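Local coordinates for protein beta-galactosidase (Trichoderma reesei, PDB 3OG2) that probably hydrolyses terminal non-reducing beta-D-galactose residues from beta-D-galactosides, as a glycoprotein of glycoside hydrolase family 35, at residues A[60-64]-A[588-592]; A[359-364]-A[555-559]; A[582-587]-A[610-616]. One frame throughout, in Å; residues are numbered along the deposited sequence.

In the fold
Of the segments joined here, helix 58-66 of the TIM-barrel domain comes first, and interaction 1 joins it to strand 589-596 more than 500 residues later, closing the longest of the three loops. Nested inside that loop is interaction 2, which ties helix 357-370 to the turn and short strand at 555-559. Interaction 3 follows interaction 2 in series, pairing strands 583-585 and 612-615, and its segments alternate with those of interaction 1. All three reach one mixed beta-sheet, in which strand 558-559 neighbours 583-585. Trp559 packs on Leu589 and Ile590, and Tyr359 OH bonds to Lys64 O, linking the two barrel helices where they meet this sheet.

Interaction 1: A[60-64]-A[588-592]; sequences DVFHK and YLIRS. With NAG (2-acetamido-2-deoxy-beta-D-glucopyranose), chain B.
Arg591 lays its CB over one face of the His63 ring, a CH-pi contact 3.9 Å from CB to the ring centroid, displaced toward the rim, and then turns its guanidinium to the edge of the same ring. There Arg591 NH1 gives His63 ND1 a fairly straight hydrogen bond of 2.9 Å, close to both planes although these stand 65° apart. The guanidinium has the methyl Leu589 CD2 over the centre of one face; at its edge, beside His63 ND1, sits the Asp60 carboxylate. Both terminal nitrogens of Arg591 converge on one oxygen: NH1 and NH2 each lie 2.8 Å from Asp60 OD1, NH1 on its anti lone pair and NH2 nearly in line with the C-O bond. With CG anti to the backbone N (chi1 -178°), the aspartate reaches along the helix to where Lys64, one turn on, places NZ 2.9 Å from Asp60 OD2. The extended Lys64 chain runs across Leu589, CG to CD2 3.7 Å. Lys64 NZ also bonds to Arg352 O, and a water connects it with the hydroxyl of Tyr588, whose ring edge faces a glycan sugar. Asp605, on the adjacent strand 599-605, takes Arg591 NE, while Arg352 adds its own charge to Asp60 OD2. Another water bridges the carbonyls of His63 and Arg591. A buried salt-bridge network thus binds the TIM-barrel helix to strand 589-596, outermost in the sheet of the domain 3 region. Accepting from NH1 suggests that His63 ND1 carries no proton, and the cations gathered round Asp60 probably keep it ionised.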
# COMPACT_ATOMS: atom_id res chain seq x y z
N ASP A 60 -14.11 2.42 2.44
CA ASP A 60 -13.71 1.43 3.45
C ASP A 60 -12.30 1.65 3.89
O ASP A 60 -12.01 1.69 5.11
CB ASP A 60 -13.90 0.02 2.85
CG ASP A 60 -13.56 -1.03 3.88
OD1 ASP A 60 -14.06 -0.96 5.03
OD2 ASP A 60 -12.80 -1.98 3.56
N VAL A 61 -11.37 1.79 2.95
CA VAL A 61 -9.99 1.97 3.41
C VAL A 61 -9.87 3.33 4.06
O VAL A 61 -9.14 3.43 5.10
CB VAL A 61 -9.10 1.71 2.19
CG1 VAL A 61 -8.88 0.22 1.99
CG2 VAL A 61 -9.76 2.26 0.94
N PHE A 62 -10.50 4.39 3.61
CA PHE A 62 -10.38 5.68 4.30
C PHE A 62 -10.95 5.63 5.70
O PHE A 62 -10.39 6.25 6.61
CB PHE A 62 -11.07 6.80 3.51
CG PHE A 62 -10.33 7.36 2.32
CD1 PHE A 62 -10.83 7.22 1.05
CD2 PHE A 62 -9.15 8.05 2.45
CE1 PHE A 62 -10.16 7.75 -0.05
CE2 PHE A 62 -8.47 8.59 1.37
CZ PHE A 62 -8.98 8.47 0.10
N HIS A 63 -12.05 4.91 5.93
CA HIS A 63 -12.56 4.79 7.28
C HIS A 63 -11.53 4.13 8.21
O HIS A 63 -11.38 4.48 9.36
CB HIS A 63 -13.78 3.84 7.28
CG HIS A 63 -15.07 4.41 6.88
ND1 HIS A 63 -16.14 3.64 6.46
CD2 HIS A 63 -15.46 5.70 6.94
CE1 HIS A 63 -17.16 4.45 6.23
NE2 HIS A 63 -16.77 5.71 6.50
N LYS A 64 -10.84 3.12 7.66
CA LYS A 64 -9.86 2.36 8.46
C LYS A 64 -8.64 3.25 8.73
O LYS A 64 -8.05 3.15 9.82
CB LYS A 64 -9.50 1.09 7.70
CG LYS A 64 -10.64 0.08 7.78
CD LYS A 64 -10.55 -1.06 6.77
CE LYS A 64 -11.73 -2.01 7.08
NZ LYS A 64 -11.88 -3.05 6.08
N TYR A 588 -14.21 -4.12 16.44
CA TYR A 588 -13.11 -4.35 15.51
C TYR A 588 -12.78 -3.10 14.70
O TYR A 588 -11.63 -2.88 14.30
CB TYR A 588 -13.53 -5.47 14.60
CG TYR A 588 -12.71 -5.76 13.37
CD1 TYR A 588 -11.52 -6.49 13.37
CD2 TYR A 588 -13.21 -5.31 12.15
CE1 TYR A 588 -10.81 -6.76 12.22
CE2 TYR A 588 -12.53 -5.58 10.96
CZ TYR A 588 -11.33 -6.29 11.03
OH TYR A 588 -10.67 -6.57 9.85
N LEU A 589 -13.80 -2.26 14.47
CA LEU A 589 -13.63 -1.00 13.80
C LEU A 589 -14.79 -0.08 14.20
O LEU A 589 -15.94 -0.53 14.14
CB LEU A 589 -13.64 -1.16 12.27
CG LEU A 589 -13.54 0.12 11.44
CD1 LEU A 589 -12.22 0.88 11.71
CD2 LEU A 589 -13.61 -0.23 9.95
N ILE A 590 -14.51 1.17 14.55
CA ILE A 590 -15.55 2.19 14.57
C ILE A 590 -15.30 3.11 13.40
O ILE A 590 -14.24 3.71 13.31
CB ILE A 590 -15.56 2.97 15.90
CG1 ILE A 590 -15.77 2.01 17.06
CG2 ILE A 590 -16.57 4.10 15.82
CD1 ILE A 590 -17.13 1.33 17.11
N ARG A 591 -16.26 3.12 12.48
CA ARG A 591 -16.10 3.89 11.26
C ARG A 591 -16.51 5.33 11.45
O ARG A 591 -15.83 6.22 10.91
CB ARG A 591 -16.98 3.29 10.13
CG ARG A 591 -16.50 1.90 9.71
CD ARG A 591 -17.53 1.32 8.68
NE ARG A 591 -17.03 -0.00 8.31
CZ ARG A 591 -16.11 -0.22 7.39
NH1 ARG A 591 -15.58 0.75 6.65
NH2 ARG A 591 -15.71 -1.48 7.21
N SER A 592 -17.60 5.60 12.14
CA SER A 592 -18.11 6.98 12.22
C SER A 592 -19.16 7.04 13.30
O SER A 592 -19.72 6.02 13.71
CB SER A 592 -18.77 7.38 10.89
OG SER A 592 -19.91 6.57 10.60
C1 NAG B . -10.65 -9.88 15.35
C2 NAG B . -9.62 -11.01 15.04
C3 NAG B . -8.50 -10.99 16.07
C4 NAG B . -7.84 -9.57 16.04
C5 NAG B . -8.95 -8.51 16.24
C6 NAG B . -8.37 -7.11 16.03
C7 NAG B . -10.84 -12.93 14.12
C8 NAG B . -11.49 -14.24 14.44
N2 NAG B . -10.31 -12.28 15.16
O3 NAG B . -7.51 -11.94 15.63
O4 NAG B . -6.99 -9.49 17.18
O5 NAG B . -9.90 -8.67 15.20
O6 NAG B . -9.35 -6.17 16.47
O7 NAG B . -10.87 -12.40 13.00
O HOH W 1 -13.06 6.36 10.61
O HOH W 2 -12.01 -5.79 7.65

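Interaction 2: A[359-364]-A[555-559]; sequences YSELKL and AYNYW. With NAG (2-acetamido-2-deoxy-beta-D-glucopyranose), chain C.
Lys363 brings its ammonium group to two backbone carbonyls of segment 555-559, with hydrogen bonds of 2.7 Å from NZ to Tyr556 O and 2.8 Å from NZ to Tyr558 O. It stands above both carbonyl planes, 41° out of the first. The same nitrogen makes a cation-pi contact, 3.1 Å from the centroid of the Trp559 six-membered ring and almost straight above it, with Lys363 CE over that face too. A bend at chi3 (58°) in an otherwise extended chain curls the amine into this position, so the buried charge is shared between two oxygens and an aromatic face. Trp559 NE1 itself bonds to Gly587 O.

Water extends the polar contact: one molecule joins Ser360 OG to Tyr556 O, and another donates to both Glu361 OE1 and Tyr556 OH. Tyr556 OH is also bonded to Glu357, and Glu361 OE2 to Gln365.

Tyr556 lies within a type I beta turn from Ala555 to Tyr558, closed by Tyr558 N to Ala555 O. The last residue of the turn starts strand 558-559, the outermost strand, within this chain, of the mixed sheet that continues with 583-585; the helix 357-370 against which the turn rests is in the TIM-barrel family region.

Aromatic and apolar packing fills the rest. Ser360 CB sits over one face of the Tyr556 ring, 3.4 Å from CD1. Leu364 divides its two methyls, CD1 meeting Tyr556 CE1 and CD2 meeting Ala555 CB at 3.8 Å. Tyr359 approaches the rim of Trp559, CE1 to CH2 3.9 Å, with its hydroxyl bonded to Lys64 O. A glycan acetyl methyl, C8, lies 3.5 Å from Asn557 OD1 and also borders Tyr556 CB.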
# COMPACT_ATOMS: atom_id res chain seq x y z
N TYR A 359 -1.66 -2.57 13.33
CA TYR A 359 -2.76 -1.59 13.11
C TYR A 359 -3.10 -0.92 14.43
O TYR A 359 -3.23 0.31 14.54
CB TYR A 359 -3.98 -2.29 12.45
CG TYR A 359 -5.12 -1.31 12.28
CD1 TYR A 359 -6.08 -1.10 13.29
CD2 TYR A 359 -5.25 -0.59 11.07
CE1 TYR A 359 -7.12 -0.21 13.16
CE2 TYR A 359 -6.29 0.31 10.93
CZ TYR A 359 -7.22 0.49 11.97
OH TYR A 359 -8.27 1.37 11.88
N SER A 360 -3.38 -1.77 15.46
CA SER A 360 -3.87 -1.20 16.72
C SER A 360 -2.79 -0.36 17.38
O SER A 360 -3.12 0.67 17.99
CB SER A 360 -4.32 -2.33 17.64
OG SER A 360 -5.35 -3.10 16.99
N GLU A 361 -1.52 -0.78 17.25
CA GLU A 361 -0.43 0.05 17.82
C GLU A 361 -0.34 1.39 17.09
O GLU A 361 -0.13 2.43 17.72
CB GLU A 361 0.87 -0.70 17.71
CG GLU A 361 2.08 0.21 17.96
CD GLU A 361 2.16 0.89 19.30
OE1 GLU A 361 1.79 0.21 20.31
OE2 GLU A 361 2.62 2.09 19.43
N LEU A 362 -0.52 1.38 15.76
CA LEU A 362 -0.45 2.64 15.01
C LEU A 362 -1.58 3.57 15.42
O LEU A 362 -1.35 4.79 15.50
CB LEU A 362 -0.48 2.31 13.52
CG LEU A 362 -0.27 3.45 12.56
CD1 LEU A 362 0.99 4.26 12.87
CD2 LEU A 362 -0.16 2.86 11.14
N LYS A 363 -2.77 3.01 15.71
CA LYS A 363 -3.87 3.85 16.19
C LYS A 363 -3.52 4.52 17.50
O LYS A 363 -3.90 5.66 17.74
CB LYS A 363 -5.09 2.93 16.40
CG LYS A 363 -6.30 3.67 16.97
CD LYS A 363 -7.59 2.80 16.99
CE LYS A 363 -7.32 1.53 17.84
NZ LYS A 363 -8.60 0.76 17.98
N LEU A 364 -2.79 3.85 18.42
CA LEU A 364 -2.45 4.53 19.68
C LEU A 364 -1.63 5.78 19.39
O LEU A 364 -1.79 6.82 20.04
CB LEU A 364 -1.64 3.60 20.57
CG LEU A 364 -2.25 2.25 20.89
CD1 LEU A 364 -1.34 1.50 21.87
CD2 LEU A 364 -3.64 2.40 21.48
N ALA A 555 -6.23 -0.76 25.44
CA ALA A 555 -6.27 0.47 24.65
C ALA A 555 -6.41 0.20 23.15
O ALA A 555 -7.00 0.95 22.40
CB ALA A 555 -4.97 1.26 24.85
N TYR A 556 -5.89 -0.94 22.69
CA TYR A 556 -6.02 -1.32 21.29
C TYR A 556 -7.48 -1.36 20.86
O TYR A 556 -7.76 -1.22 19.67
CB TYR A 556 -5.50 -2.74 21.13
CG TYR A 556 -4.00 -2.92 21.03
CD1 TYR A 556 -3.10 -1.89 20.83
CD2 TYR A 556 -3.52 -4.25 21.11
CE1 TYR A 556 -1.72 -2.17 20.73
CE2 TYR A 556 -2.16 -4.53 20.98
CZ TYR A 556 -1.26 -3.48 20.80
OH TYR A 556 0.08 -3.75 20.66
N ASN A 557 -8.41 -1.56 21.79
CA ASN A 557 -9.82 -1.65 21.42
C ASN A 557 -10.60 -0.37 21.61
O ASN A 557 -11.83 -0.38 21.49
CB ASN A 557 -10.50 -2.77 22.28
CG ASN A 557 -9.83 -4.11 21.98
OD1 ASN A 557 -9.71 -4.63 20.88
ND2 ASN A 557 -9.38 -4.70 23.09
N TYR A 558 -9.94 0.74 21.88
CA TYR A 558 -10.61 2.03 21.98
C TYR A 558 -10.53 2.79 20.64
O TYR A 558 -9.59 2.58 19.84
CB TYR A 558 -9.92 2.92 23.06
CG TYR A 558 -10.29 2.59 24.48
CD1 TYR A 558 -9.95 1.34 25.06
CD2 TYR A 558 -10.94 3.49 25.32
CE1 TYR A 558 -10.28 1.06 26.38
CE2 TYR A 558 -11.29 3.22 26.65
CZ TYR A 558 -10.94 1.99 27.15
OH TYR A 558 -11.29 1.68 28.48
N TRP A 559 -11.50 3.68 20.45
CA TRP A 559 -11.67 4.38 19.19
C TRP A 559 -12.08 5.79 19.49
O TRP A 559 -12.75 6.04 20.51
CB TRP A 559 -12.79 3.70 18.35
CG TRP A 559 -12.51 2.25 18.09
CD1 TRP A 559 -12.95 1.21 18.86
CD2 TRP A 559 -11.76 1.67 17.03
NE1 TRP A 559 -12.51 -0.00 18.34
CE2 TRP A 559 -11.77 0.27 17.21
CE3 TRP A 559 -11.04 2.21 15.93
CZ2 TRP A 559 -11.12 -0.63 16.36
CZ3 TRP A 559 -10.41 1.30 15.10
CH2 TRP A 559 -10.44 -0.07 15.28
C1 NAG C . -5.64 -9.41 16.88
C2 NAG C . -4.93 -8.93 18.15
C3 NAG C . -3.43 -8.96 17.97
C4 NAG C . -2.99 -10.37 17.53
C5 NAG C . -3.78 -10.75 16.26
C6 NAG C . -3.51 -12.18 15.81
C7 NAG C . -6.30 -7.23 19.28
C8 NAG C . -6.80 -5.81 19.24
N2 NAG C . -5.35 -7.54 18.40
O3 NAG C . -2.79 -8.57 19.15
O4 NAG C . -1.60 -10.30 17.21
O5 NAG C . -5.18 -10.71 16.59
O6 NAG C . -3.71 -13.10 16.87
O7 NAG C . -6.86 -8.08 19.99
O HOH W 3 -7.89 -2.20 16.79
O HOH W 4 2.56 -2.30 20.70

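Interaction 3: A[582-587]-A[610-616]; sequences VIINGG and TPLEIIG
Strands 583-585 and 612-615 run antiparallel, their axes 4.7 Å apart at closest approach, with Ile583-Ile615 and Asn585-Glu613 as hydrogen-bonded pairs on either side of the non-hydrogen-bonded pair Ile584-Ile614. Asn585 and Glu613 add a side-chain bond on their shared face: Asn585 ND2 donates to Glu613 OE1 at 2.9 Å, almost straight (175°) and within the amide plane, but meeting the carboxylate on its anti side, 28° out of plane. Arg537 forms a salt bridge to that same OE1, which therefore has two partners, an amide and a guanidinium. Ile583 and Ile615 share this face with the polar pair, Ile583 CB lying 4.1 Å from Ile615 CB, and both touch Val482. Over the other face Ile584 lies beside Ile614, CG1 to CD1 3.9 Å, while its CG2 meets Leu612 CD2 at the same separation. Leu612 CD2 also presses on Gly586 O (3.3 Å). Where the pairing ends, Gly586 has a positive phi (125°) and brings its CA 3.8 Å from Pro611 O. One water bridges Thr610 OG1 and Gly587 N. Strand 558-559 bonds to the far edge of 583-585, and 641-643 to that of 612-615, making this an interior antiparallel pair near one end of the mixed beta-sheet in the beta-galactosidase domain 3 region.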
# COMPACT_ATOMS: atom_id res chain seq x y z
N VAL A 582 -16.39 11.33 20.18
CA VAL A 582 -16.92 10.45 21.22
C VAL A 582 -15.89 9.34 21.34
O VAL A 582 -15.24 8.96 20.34
CB VAL A 582 -18.31 9.88 20.91
CG1 VAL A 582 -19.33 10.99 20.64
CG2 VAL A 582 -18.24 8.93 19.73
N ILE A 583 -15.70 8.84 22.53
CA ILE A 583 -14.72 7.80 22.78
C ILE A 583 -15.47 6.47 22.92
O ILE A 583 -16.45 6.43 23.66
CB ILE A 583 -13.89 8.07 24.03
CG1 ILE A 583 -13.09 9.38 23.90
CG2 ILE A 583 -12.97 6.90 24.35
CD1 ILE A 583 -12.48 9.90 25.18
N ILE A 584 -15.05 5.46 22.16
CA ILE A 584 -15.78 4.18 22.22
C ILE A 584 -14.79 3.08 22.56
O ILE A 584 -13.75 2.94 21.90
CB ILE A 584 -16.52 3.90 20.89
CG1 ILE A 584 -17.57 4.99 20.63
CG2 ILE A 584 -17.12 2.47 20.88
CD1 ILE A 584 -18.41 4.88 19.39
N ASN A 585 -15.15 2.29 23.58
CA ASN A 585 -14.34 1.13 23.96
C ASN A 585 -15.03 -0.13 23.44
O ASN A 585 -16.15 -0.45 23.94
CB ASN A 585 -14.20 1.12 25.48
CG ASN A 585 -13.64 -0.17 26.03
OD1 ASN A 585 -12.97 -0.92 25.32
ND2 ASN A 585 -13.97 -0.43 27.31
N GLY A 586 -14.42 -0.81 22.49
CA GLY A 586 -14.96 -2.03 21.94
C GLY A 586 -15.10 -1.92 20.44
O GLY A 586 -15.27 -0.82 19.86
N GLY A 587 -15.05 -3.07 19.79
CA GLY A 587 -15.31 -3.15 18.35
C GLY A 587 -14.04 -3.41 17.57
O GLY A 587 -12.95 -2.97 17.92
N THR A 610 -18.48 -8.50 21.38
CA THR A 610 -17.96 -7.51 22.31
C THR A 610 -19.09 -6.60 22.73
O THR A 610 -19.96 -6.36 21.88
CB THR A 610 -16.84 -6.70 21.63
OG1 THR A 610 -16.38 -5.68 22.52
CG2 THR A 610 -17.34 -6.01 20.35
N PRO A 611 -19.07 -6.05 23.92
CA PRO A 611 -19.92 -4.92 24.22
C PRO A 611 -19.33 -3.68 23.58
O PRO A 611 -18.19 -3.67 23.10
CB PRO A 611 -19.87 -4.76 25.75
CG PRO A 611 -18.71 -5.58 26.18
CD PRO A 611 -18.25 -6.45 25.08
N LEU A 612 -20.08 -2.61 23.58
CA LEU A 612 -19.58 -1.29 23.20
C LEU A 612 -19.84 -0.38 24.39
O LEU A 612 -20.97 -0.32 24.87
CB LEU A 612 -20.32 -0.66 22.02
CG LEU A 612 -20.04 -1.11 20.63
CD1 LEU A 612 -20.83 -0.22 19.67
CD2 LEU A 612 -18.53 -1.11 20.34
N GLU A 613 -18.80 0.34 24.81
CA GLU A 613 -18.93 1.33 25.86
C GLU A 613 -18.69 2.71 25.24
O GLU A 613 -17.69 2.92 24.58
CB GLU A 613 -17.95 1.07 26.99
CG GLU A 613 -17.96 2.14 28.09
CD GLU A 613 -16.84 1.84 29.09
OE1 GLU A 613 -15.68 1.52 28.70
OE2 GLU A 613 -17.05 1.94 30.33
N ILE A 614 -19.65 3.59 25.42
CA ILE A 614 -19.61 4.93 24.82
C ILE A 614 -19.32 5.95 25.89
O ILE A 614 -20.07 6.00 26.88
CB ILE A 614 -20.96 5.26 24.17
CG1 ILE A 614 -21.54 4.07 23.46
CG2 ILE A 614 -20.80 6.46 23.25
CD1 ILE A 614 -20.94 3.66 22.19
N ILE A 615 -18.26 6.69 25.71
CA ILE A 615 -17.79 7.65 26.72
C ILE A 615 -17.86 9.05 26.16
O ILE A 615 -17.30 9.29 25.07
CB ILE A 615 -16.36 7.27 27.15
CG1 ILE A 615 -16.33 5.86 27.79
CG2 ILE A 615 -15.74 8.30 28.08
CD1 ILE A 615 -14.93 5.24 27.79
N GLY A 616 -18.55 9.95 26.84
CA GLY A 616 -18.68 11.32 26.35
C GLY A 616 -19.92 11.51 25.54
O GLY A 616 -19.88 11.86 24.37
O HOH W 5 -16.58 -2.64 25.72
O HOH W 6 -13.80 -5.14 21.68